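Local coordinates for protein macrolide 2'-phosphotransferase MphH (Brachybacterium faecium, PDB 5UXD) that probably inactivates macrolide antibiotics by phosphorylating their 2'-hydroxyl group, and is caught here with azithromycin bound, at residues A151-A156 / V222-K227; E179-D184 / T264-A269; L272-Y277 / E288-A293. All coordinates share one frame; numbering follows the deposited sequence. Where two conformers were deposited one is given.

Interaction 1. Residues A151-A156 / V222-K227; sequences AQVRGA and VGDPAK
The carboxylate of Asp-224, which packs through its CB on Val-153, is gripped at both oxygens. Asp-224 OD1 accepts from Ala-226 N at 2.9 Å, with an N-H...O angle of 156°. The donor lies well above the carboxylate plane, 52° out of it. This is an Asx turn. Asp-224 OD2 is bonded to His-262 NE2 of helix 259-268; because His-262 ND1 meets the indole nitrogen of Trp-181, which can only donate, the pattern is consistent with a neutral imidazole that gives its NE2 proton to Asp-224. The two bonds fix the rotation of the carboxylate and would favour its negative form.

The backbone reinforces the turn, since Lys-227 N bonds Asp-224 O at 3.2 Å. The chain then runs on with helical angles through 225-227. Such a Gly-Asp-Pro turn fits the phosphotransferase family to which the protein belongs. It follows Asp-216, a magnesium ligand in another structure of this protein.

Across the gap, helix 150-167 offers one side chain, Val-153. Its two methyls meet neighbouring parts of the 223-224 chain. CG1 is anti to the backbone N (chi1 170°) and meets the methylene of Asp-224, with Val-153 CG1 and Asp-224 CB 3.8 Å apart. The two side chains cross at about a right angle. The other methyl rests on the main chain: Val-153 CG2 is 3.8 Å from Asp-224 N and 4.0 Å from Gly-223 CA. Gly-223 is nearly fully extended, with backbone angles that suit glycine, and brings its bare CA to this methyl. All three touching residues are buried. Pro-189, Trp-256 and Met-266 also pack on Asp-224.

Interaction 2. Residues E179-D184 / T264-A269; sequences EAWLAD and TEMFSA
One face of the Trp-181 indole lies over the last turn of helix 259-268: Glu-265 CB covers the five-membered ring and Met-266 CA the six-membered ring. This is helix-to-helix packing in the helical part of the kinase-like fold, with helix 172-183 sending in a single large aromatic. Trp-188 stacks on the same indole, Trp-157 meets it edge-to-face, and its NE1 is hydrogen-bonded to His-262 ND1.

The indole is thrown across the gap because CG of Trp-181 is anti to the backbone N (chi1 167°). Glu-265 CB then makes a CH-pi contact, 3.5 Å from the centroid of the Trp-181 five-membered ring and 16° off its normal. Met-266 CA makes a looser one over the six-membered ring, 4.1 Å from its centroid. Met-266 CB also touches Trp-181 CZ2 at 3.7 Å, while the thioether end of that side chain leads away.

The glutamate uses only its aliphatic part here. It bends at chi2, and its carboxylate, turned 75° from the indole plane, pairs with Arg-177 in a salt bridge. At the far end of the ring, Ala-269 CB comes in obliquely, 3.7 Å from Trp-181 CZ3.

Interaction 3. Residues L272-Y277 / E288-A293; sequences LGYGLY and EAAAAA. With ZIT (azithromycin), chain C.
Tyr-274 is unusual in being sandwiched between the enzyme's own backbone and a drug methyl. Over one face of its phenol lie Ala-289 C, near the ring centre, and Ala-290 N, nearer the rim. Over the opposite face lies C6A, the methyl of the desosamine sugar of azithromycin. The first torsion is strained away from a staggered position (chi1 -135°), and this stands the ring in the gap between helix 284-294 and the drug.

The two helices follow each other as a hairpin. Their segments run nearly antiparallel, at 155°, and the axes come within 8.3 Å. The small residues Gly-275 and Ala-290 allow this, and Tyr-274 CA comes to 4.9 Å from Ala-290 CA. Ala-290 CB sits 3.6 Å from Gly-275 N and 3.7 Å from Tyr-274 CB. At the other end of the ring, Ala-289 CB touches Tyr-274 OH at 3.3 Å. Between 272-277 and 288-293 methyls pack against the phenol and backbone; no polar bond links them.

An adjacent side of helix 270-281 receives both sugars. Gly-273 has no side chain, so the cladinose hydroxyl can come close: azithromycin O4B is 3.0 Å from Gly-273 C. The cladinose methyl C6B lies on the same face of Tyr-274 as C6A, at the CB and CD2 rim. Tyr-277, with CG anti to the backbone N (chi1 -176°), lays one ring face under desosamine, whose C4A is over the centre. Tyr-277 CD1 meets azithromycin C6A at 3.5 Å, and Tyr-277 OH meets the N-methyl C7A at 3.5 Å. His-286 stacks on the Tyr-277 ring.

The chemistry is that of aliphatic C-H groups, methyl and sugar-ring, on electron-rich rings. The dimethylamino group of desosamine is usually protonated, and Tyr-277 would then attract its N-methyls electrostatically. The contacts of Tyr-274 with the two sugar methyls are apolar, consistent with recognition by shape.

Overall arrangement
Interactions 1 and 2 interlock along the chain, their segments alternating, and their centres lie 13 Å apart. They join consecutive helices 150-167 and 172-183 to the loop before helix 230-235 and to helix 259-268. A probable hydrogen bond from Arg-154 NH2 to Leu-182 O ties them. Interaction 3 comes later in the chain, where helix 259-268 gives way to helix 270-281. Its centre is 17 Å from that of interaction 2 and 20 Å from that of interaction 1. Helix 270-281 also packs on helix 150-167 through Leu-272 and Leu-276. This places the azithromycin-binding residues of helix 270-281 on the same helical packing.

Interaction 1. Residues A151-A156 / V222-K227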
loop_
_atom_site.group_PDB
_atom_site.type_symbol
_atom_site.label_atom_id
_atom_site.label_comp_id
_atom_site.label_asym_id
_atom_site.label_seq_id
_atom_site.Cartn_x
_atom_site.Cartn_y
_atom_site.Cartn_z
ATOM N N ALA A 151 5.920 16.113 14.019
ATOM C CA ALA A 151 6.737 15.750 15.176
ATOM C C ALA A 151 6.628 14.264 15.481
ATOM O O ALA A 151 7.632 13.607 15.772
ATOM C CB ALA A 151 6.323 16.574 16.392
ATOM N N GLN A 152 5.411 13.722 15.411
ATOM C CA GLN A 152 5.204 12.310 15.709
ATOM C C GLN A 152 5.768 11.415 14.610
ATOM O O GLN A 152 6.163 10.280 14.895
ATOM C CB GLN A 152 3.712 12.019 15.899
ATOM C CG GLN A 152 3.093 12.596 17.150
ATOM C CD GLN A 152 1.581 12.466 17.142
ATOM O OE1 GLN A 152 0.923 12.786 16.150
ATOM N NE2 GLN A 152 1.020 11.998 18.250
ATOM N N VAL A 153 5.817 11.903 13.361
ATOM C CA VAL A 153 6.459 11.130 12.298
ATOM C C VAL A 153 7.925 10.880 12.634
ATOM O O VAL A 153 8.408 9.745 12.587
ATOM C CB VAL A 153 6.316 11.838 10.937
ATOM C CG1 VAL A 153 7.195 11.155 9.899
ATOM C CG2 VAL A 153 4.849 11.867 10.445
ATOM N N ARG A 154 8.667 11.931 13.007
ATOM C CA ARG A 154 10.087 11.771 13.309
ATOM C C ARG A 154 10.293 11.005 14.610
ATOM O O ARG A 154 11.189 10.155 14.713
ATOM C CB ARG A 154 10.737 13.150 13.384
ATOM C CG ARG A 154 12.243 13.158 13.332
ATOM C CD ARG A 154 12.714 14.546 12.948
ATOM N NE ARG A 154 14.163 14.640 12.911
ATOM C CZ ARG A 154 14.821 15.757 12.618
ATOM N NH1 ARG A 154 14.150 16.873 12.345
ATOM N NH2 ARG A 154 16.147 15.761 12.609
ATOM N N GLY A 155 9.465 11.292 15.614
ATOM C CA GLY A 155 9.608 10.610 16.888
ATOM C C GLY A 155 9.323 9.124 16.799
ATOM O O GLY A 155 9.926 8.325 17.526
ATOM N N ALA A 156 8.387 8.737 15.928
ATOM C CA ALA A 156 8.084 7.324 15.739
ATOM C C ALA A 156 9.283 6.584 15.164
ATOM O O ALA A 156 9.622 5.485 15.616
ATOM C CB ALA A 156 6.875 7.159 14.820
ATOM N N VAL A 222 -2.552 9.238 8.172
ATOM C CA VAL A 222 -2.104 10.626 8.043
ATOM C C VAL A 222 -0.683 10.727 8.586
ATOM O O VAL A 222 -0.387 10.276 9.701
ATOM C CB VAL A 222 -3.063 11.594 8.758
ATOM C CG1 VAL A 222 -2.441 13.010 8.824
ATOM C CG2 VAL A 222 -4.403 11.634 8.037
ATOM N N GLY A 223 0.198 11.305 7.778
ATOM C CA GLY A 223 1.602 11.354 8.138
ATOM C C GLY A 223 2.496 11.841 7.013
ATOM O O GLY A 223 2.143 12.768 6.286
ATOM N N ASP A 224 3.649 11.211 6.867
ATOM C CA ASP A 224 4.744 11.720 6.024
ATOM C C ASP A 224 4.384 11.683 4.542
ATOM O O ASP A 224 4.197 10.591 3.988
ATOM C CB ASP A 224 5.997 10.876 6.320
ATOM C CG ASP A 224 7.266 11.367 5.598
ATOM O OD1 ASP A 224 7.201 12.261 4.728
ATOM O OD2 ASP A 224 8.342 10.820 5.912
ATOM N N PRO A 225 4.291 12.835 3.863
ATOM C CA PRO A 225 3.988 12.828 2.416
ATOM C C PRO A 225 4.973 12.027 1.576
ATOM O O PRO A 225 4.605 11.525 0.501
ATOM C CB PRO A 225 4.040 14.319 2.050
ATOM C CG PRO A 225 3.735 15.043 3.350
ATOM C CD PRO A 225 4.369 14.200 4.422
ATOM N N ALA A 226 6.229 11.907 2.023
ATOM C CA ALA A 226 7.242 11.220 1.222
ATOM C C ALA A 226 6.940 9.741 1.045
ATOM O O ALA A 226 7.412 9.124 0.077
ATOM C CB ALA A 226 8.615 11.383 1.876
ATOM N N LYS A 227 6.206 9.142 1.981
ATOM C CA LYS A 227 5.913 7.715 1.887
ATOM C C LYS A 227 5.342 7.341 0.527
ATOM O O LYS A 227 5.610 6.241 0.018
ATOM C CB LYS A 227 4.932 7.308 2.980
ATOM C CG LYS A 227 5.460 7.455 4.378
ATOM C CD LYS A 227 4.389 7.048 5.383
ATOM C CE LYS A 227 4.048 5.565 5.263
ATOM N NZ LYS A 227 3.159 5.116 6.378
#

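Interaction 2. Residues E179-D184 / T264-A269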
loop_
_atom_site.group_PDB
_atom_site.type_symbol
_atom_site.label_atom_id
_atom_site.label_comp_id
_atom_site.label_asym_id
_atom_site.label_seq_id
_atom_site.Cartn_x
_atom_site.Cartn_y
_atom_site.Cartn_z
ATOM N N GLU A 179 20.936 6.748 12.205
ATOM C CA GLU A 179 21.043 7.835 13.172
ATOM C C GLU A 179 21.363 9.158 12.481
ATOM O O GLU A 179 20.851 10.216 12.875
ATOM C CB GLU A 179 22.099 7.492 14.226
ATOM C CG GLU A 179 21.612 6.495 15.272
ATOM C CD GLU A 179 22.733 5.927 16.131
ATOM O OE1 GLU A 179 23.898 5.928 15.682
ATOM O OE2 GLU A 179 22.443 5.469 17.256
ATOM N N ALA A 180 22.207 9.115 11.445
ATOM C CA ALA A 180 22.518 10.327 10.692
ATOM C C ALA A 180 21.300 10.835 9.933
ATOM O O ALA A 180 21.130 12.046 9.759
ATOM C CB ALA A 180 23.672 10.060 9.727
ATOM N N TRP A 181 20.453 9.916 9.454
ATOM C CA TRP A 181 19.204 10.287 8.801
ATOM C C TRP A 181 18.270 10.972 9.791
ATOM O O TRP A 181 17.719 12.044 9.506
ATOM C CB TRP A 181 18.559 9.020 8.197
ATOM C CG TRP A 181 17.134 9.146 7.752
ATOM C CD1 TRP A 181 16.600 10.132 6.995
ATOM C CD2 TRP A 181 16.072 8.205 7.995
ATOM N NE1 TRP A 181 15.272 9.886 6.761
ATOM C CE2 TRP A 181 14.918 8.715 7.381
ATOM C CE3 TRP A 181 15.985 7.007 8.707
ATOM C CZ2 TRP A 181 13.687 8.059 7.438
ATOM C CZ3 TRP A 181 14.771 6.358 8.769
ATOM C CH2 TRP A 181 13.629 6.891 8.144
ATOM N N LEU A 182 18.113 10.383 10.981
ATOM C CA LEU A 182 17.193 10.935 11.967
ATOM C C LEU A 182 17.674 12.278 12.491
ATOM O O LEU A 182 16.853 13.095 12.922
ATOM C CB LEU A 182 17.005 9.953 13.132
ATOM C CG LEU A 182 16.353 8.609 12.760
ATOM C CD1 LEU A 182 16.625 7.554 13.819
ATOM C CD2 LEU A 182 14.854 8.794 12.570
ATOM N N ALA A 183 18.977 12.540 12.426
ATOM C CA ALA A 183 19.517 13.813 12.897
ATOM C C ALA A 183 19.491 14.921 11.846
ATOM O O ALA A 183 19.638 16.098 12.205
ATOM C CB ALA A 183 20.956 13.610 13.392
ATOM N N ASP A 184 19.309 14.592 10.567
ATOM C CA ASP A 184 19.357 15.599 9.504
ATOM C C ASP A 184 18.000 16.282 9.367
ATOM O O ASP A 184 17.066 15.743 8.753
ATOM C CB ASP A 184 19.792 14.967 8.185
ATOM C CG ASP A 184 19.731 15.939 7.032
ATOM O OD1 ASP A 184 19.836 17.164 7.273
ATOM O OD2 ASP A 184 19.571 15.468 5.883
ATOM N N THR A 264 15.277 7.940 -0.088
ATOM C CA THR A 264 16.259 6.861 -0.178
ATOM C C THR A 264 16.705 6.397 1.207
ATOM O O THR A 264 16.900 5.198 1.432
ATOM C CB THR A 264 17.454 7.315 -1.026
ATOM O OG1 THR A 264 17.108 7.185 -2.410
ATOM C CG2 THR A 264 18.707 6.454 -0.745
ATOM N N GLU A 265 16.891 7.332 2.148
ATOM C CA GLU A 265 17.246 6.921 3.504
ATOM C C GLU A 265 16.129 6.098 4.124
ATOM O O GLU A 265 16.379 5.081 4.780
ATOM C CB GLU A 265 17.541 8.145 4.380
ATOM C CG GLU A 265 18.796 8.891 3.958
ATOM C CD GLU A 265 19.931 7.945 3.646
ATOM O OE1 GLU A 265 20.538 7.403 4.600
ATOM O OE2 GLU A 265 20.204 7.735 2.449
ATOM N N MET A 266 14.900 6.542 3.928
ATOM C CA MET A 266 13.752 5.851 4.484
ATOM C C MET A 266 13.619 4.435 3.935
ATOM O O MET A 266 13.311 3.510 4.665
ATOM C CB MET A 266 12.475 6.654 4.257
ATOM C CG MET A 266 11.266 6.089 4.975
ATOM S SD MET A 266 9.994 7.328 5.270
ATOM C CE MET A 266 9.872 8.081 3.655
ATOM N N PHE A 267 13.844 4.286 2.637
ATOM C CA PHE A 267 13.778 2.966 2.010
ATOM C C PHE A 267 14.844 2.050 2.584
ATOM O O PHE A 267 14.613 0.848 2.771
ATOM C CB PHE A 267 13.941 3.115 0.498
ATOM C CG PHE A 267 13.636 1.874 -0.278
ATOM C CD1 PHE A 267 12.345 1.588 -0.670
ATOM C CD2 PHE A 267 14.653 1.015 -0.650
ATOM C CE1 PHE A 267 12.057 0.442 -1.409
ATOM C CE2 PHE A 267 14.376 -0.135 -1.393
ATOM C CZ PHE A 267 13.076 -0.411 -1.767
ATOM N N SER A 268 16.016 2.610 2.905
ATOM C CA SER A 268 17.091 1.820 3.484
ATOM C C SER A 268 16.773 1.342 4.893
ATOM O O SER A 268 17.435 0.426 5.389
ATOM C CB SER A 268 18.395 2.640 3.488
ATOM O OG SER A 268 18.505 3.428 4.667
ATOM N N ALA A 269 15.793 1.954 5.551
ATOM C CA ALA A 269 15.418 1.594 6.911
ATOM C C ALA A 269 14.315 0.544 6.940
ATOM O O ALA A 269 13.743 0.275 8.006
ATOM C CB ALA A 269 14.997 2.849 7.678
#

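Interaction 3. Residues L272-Y277 / E288-A293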
loop_
_atom_site.group_PDB
_atom_site.type_symbol
_atom_site.label_atom_id
_atom_site.label_comp_id
_atom_site.label_asym_id
_atom_site.label_seq_id
_atom_site.Cartn_x
_atom_site.Cartn_y
_atom_site.Cartn_z
ATOM N N LEU A 272 14.142 -2.001 9.768
ATOM C CA LEU A 272 13.440 -1.686 11.008
ATOM C C LEU A 272 11.955 -2.019 10.908
ATOM O O LEU A 272 11.350 -2.494 11.879
ATOM C CB LEU A 272 13.605 -0.212 11.371
ATOM C CG LEU A 272 14.991 0.275 11.794
ATOM C CD1 LEU A 272 15.014 1.808 11.956
ATOM C CD2 LEU A 272 15.437 -0.426 13.076
ATOM N N GLY A 273 11.330 -1.845 9.746
ATOM C CA GLY A 273 9.962 -2.315 9.584
ATOM C C GLY A 273 9.834 -3.815 9.776
ATOM O O GLY A 273 8.855 -4.297 10.359
ATOM N N TYR A 274 10.808 -4.579 9.267
ATOM C CA TYR A 274 10.819 -6.023 9.495
ATOM C C TYR A 274 10.931 -6.339 10.980
ATOM O O TYR A 274 10.254 -7.246 11.483
ATOM C CB TYR A 274 11.979 -6.668 8.727
ATOM C CG TYR A 274 11.639 -7.940 7.978
ATOM C CD1 TYR A 274 10.802 -8.900 8.530
ATOM C CD2 TYR A 274 12.176 -8.185 6.715
ATOM C CE1 TYR A 274 10.493 -10.067 7.833
ATOM C CE2 TYR A 274 11.871 -9.348 6.009
ATOM C CZ TYR A 274 11.029 -10.286 6.577
ATOM O OH TYR A 274 10.721 -11.449 5.888
ATOM N N GLY A 275 11.801 -5.616 11.694
ATOM C CA GLY A 275 11.936 -5.847 13.124
ATOM C C GLY A 275 10.640 -5.579 13.861
ATOM O O GLY A 275 10.220 -6.368 14.714
ATOM N N LEU A 276 9.980 -4.465 13.521
ATOM C CA LEU A 276 8.695 -4.126 14.126
ATOM C C LEU A 276 7.662 -5.208 13.870
ATOM O O LEU A 276 6.918 -5.593 14.780
ATOM C CB LEU A 276 8.190 -2.789 13.578
ATOM C CG LEU A 276 8.955 -1.537 14.018
ATOM C CD1 LEU A 276 8.422 -0.304 13.303
ATOM C CD2 LEU A 276 8.904 -1.343 15.523
ATOM N N TYR A 277 7.581 -5.685 12.624
ATOM C CA TYR A 277 6.630 -6.741 12.284
ATOM C C TYR A 277 6.892 -7.990 13.114
ATOM O O TYR A 277 5.966 -8.568 13.697
ATOM C CB TYR A 277 6.712 -7.044 10.786
ATOM C CG TYR A 277 5.709 -8.070 10.288
ATOM C CD1 TYR A 277 6.127 -9.257 9.695
ATOM C CD2 TYR A 277 4.345 -7.863 10.435
ATOM C CE1 TYR A 277 5.211 -10.199 9.244
ATOM C CE2 TYR A 277 3.422 -8.801 9.992
ATOM C CZ TYR A 277 3.864 -9.964 9.397
ATOM O OH TYR A 277 2.952 -10.894 8.959
ATOM N N GLU A 288 13.648 -14.256 12.610
ATOM C CA GLU A 288 14.868 -14.672 11.925
ATOM C C GLU A 288 15.099 -13.860 10.656
ATOM O O GLU A 288 16.236 -13.481 10.350
ATOM C CB GLU A 288 14.811 -16.164 11.596
ATOM C CG GLU A 288 15.262 -17.039 12.746
ATOM C CD GLU A 288 16.579 -16.567 13.320
ATOM O OE1 GLU A 288 17.558 -16.467 12.552
ATOM O OE2 GLU A 288 16.633 -16.276 14.531
ATOM N N ALA A 289 14.035 -13.592 9.896
ATOM C CA ALA A 289 14.193 -12.817 8.671
ATOM C C ALA A 289 14.552 -11.366 8.977
ATOM O O ALA A 289 15.412 -10.779 8.306
ATOM C CB ALA A 289 12.917 -12.891 7.832
ATOM N N ALA A 290 13.911 -10.771 9.987
ATOM C CA ALA A 290 14.259 -9.407 10.378
ATOM C C ALA A 290 15.693 -9.327 10.886
ATOM O O ALA A 290 16.420 -8.377 10.571
ATOM C CB ALA A 290 13.286 -8.895 11.443
ATOM N N ALA A 291 16.122 -10.327 11.658
ATOM C CA ALA A 291 17.485 -10.322 12.188
ATOM C C ALA A 291 18.524 -10.376 11.073
ATOM O O ALA A 291 19.572 -9.725 11.159
ATOM C CB ALA A 291 17.675 -11.489 13.156
ATOM N N ALA A 292 18.259 -11.148 10.011
ATOM C CA ALA A 292 19.212 -11.205 8.907
ATOM C C ALA A 292 19.307 -9.877 8.166
ATOM O O ALA A 292 20.384 -9.524 7.673
ATOM C CB ALA A 292 18.833 -12.319 7.936
ATOM N N ALA A 293 18.201 -9.135 8.070
ATOM C CA ALA A 293 18.216 -7.826 7.414
ATOM C C ALA A 293 18.883 -6.758 8.272
ATOM O O ALA A 293 19.523 -5.849 7.733
ATOM C CB ALA A 293 16.793 -7.386 7.067
HETATM C C1 ZIT C . 8.801 -3.732 -1.077
HETATM C C2 ZIT C . 7.674 -3.624 0.005
HETATM C C3 ZIT C . 8.127 -4.497 1.150
HETATM C C4 ZIT C . 7.416 -5.857 0.924
HETATM C C5 ZIT C . 7.739 -6.873 2.034
HETATM C C6 ZIT C . 8.635 -7.937 1.460
HETATM C C7 ZIT C . 7.812 -9.000 0.695
HETATM C C8 ZIT C . 8.775 -10.089 0.119
HETATM C C9 ZIT C . 8.924 -9.941 -1.422
HETATM N N10 ZIT C . 9.967 -8.837 -1.764
HETATM C C11 ZIT C . 9.711 -8.150 -3.018
HETATM C C12 ZIT C . 10.066 -6.663 -2.861
HETATM C C13 ZIT C . 9.537 -5.724 -3.949
HETATM C C14 ZIT C . 9.503 -4.300 -3.394
HETATM C C15 ZIT C . 9.302 -3.318 -4.532
HETATM C C16 ZIT C . 9.035 -1.886 -3.968
HETATM C C17 ZIT C . 7.391 -2.187 0.322
HETATM C C18 ZIT C . 5.936 -5.612 0.782
HETATM C C19 ZIT C . 9.424 -8.591 2.601
HETATM C C20 ZIT C . 8.273 -11.410 0.454
HETATM C C21 ZIT C . 11.324 -9.395 -1.677
HETATM C C22 ZIT C . 10.486 -8.780 -4.158
HETATM C C23 ZIT C . 8.120 -6.105 -4.404
HETATM O O1 ZIT C . 9.959 -3.510 -0.773
HETATM O O6 ZIT C . 9.562 -7.364 0.550
HETATM O O12 ZIT C . 11.462 -6.491 -2.786
HETATM O O13 ZIT C . 10.430 -5.767 -5.081
HETATM O O14 ZIT C . 8.405 -4.142 -2.476
HETATM C C1A ZIT C . 6.168 -7.096 3.831
HETATM C C2A ZIT C . 4.775 -7.583 4.174
HETATM C C3A ZIT C . 4.362 -7.018 5.485
HETATM C C4A ZIT C . 5.348 -7.354 6.530
HETATM C C5A ZIT C . 6.804 -7.095 6.126
HETATM C C6A ZIT C . 7.756 -7.706 7.070
HETATM C C7A ZIT C . 3.019 -8.952 6.062
HETATM C C8A ZIT C . 2.463 -6.856 7.028
HETATM O O1A ZIT C . 6.544 -7.470 2.532
HETATM O O2A ZIT C . 3.833 -7.211 3.164
HETATM N N3A ZIT C . 2.999 -7.531 5.837
HETATM O O5A ZIT C . 7.139 -7.623 4.797
HETATM C C1B ZIT C . 8.978 -3.212 2.999
HETATM C C2B ZIT C . 8.475 -2.083 3.863
HETATM C C3B ZIT C . 8.008 -2.531 5.201
HETATM C C4B ZIT C . 9.046 -3.351 5.871
HETATM C C5B ZIT C . 9.423 -4.526 5.011
HETATM C C6B ZIT C . 10.442 -5.330 5.764
HETATM C C7B ZIT C . 7.673 -1.253 6.067
HETATM C C8B ZIT C . 5.599 -2.722 5.020
HETATM O O1B ZIT C . 7.879 -3.938 2.468
HETATM O O3B ZIT C . 6.846 -3.373 5.057
HETATM O O4B ZIT C . 8.494 -3.920 7.079
HETATM O O5B ZIT C . 9.938 -4.132 3.686
#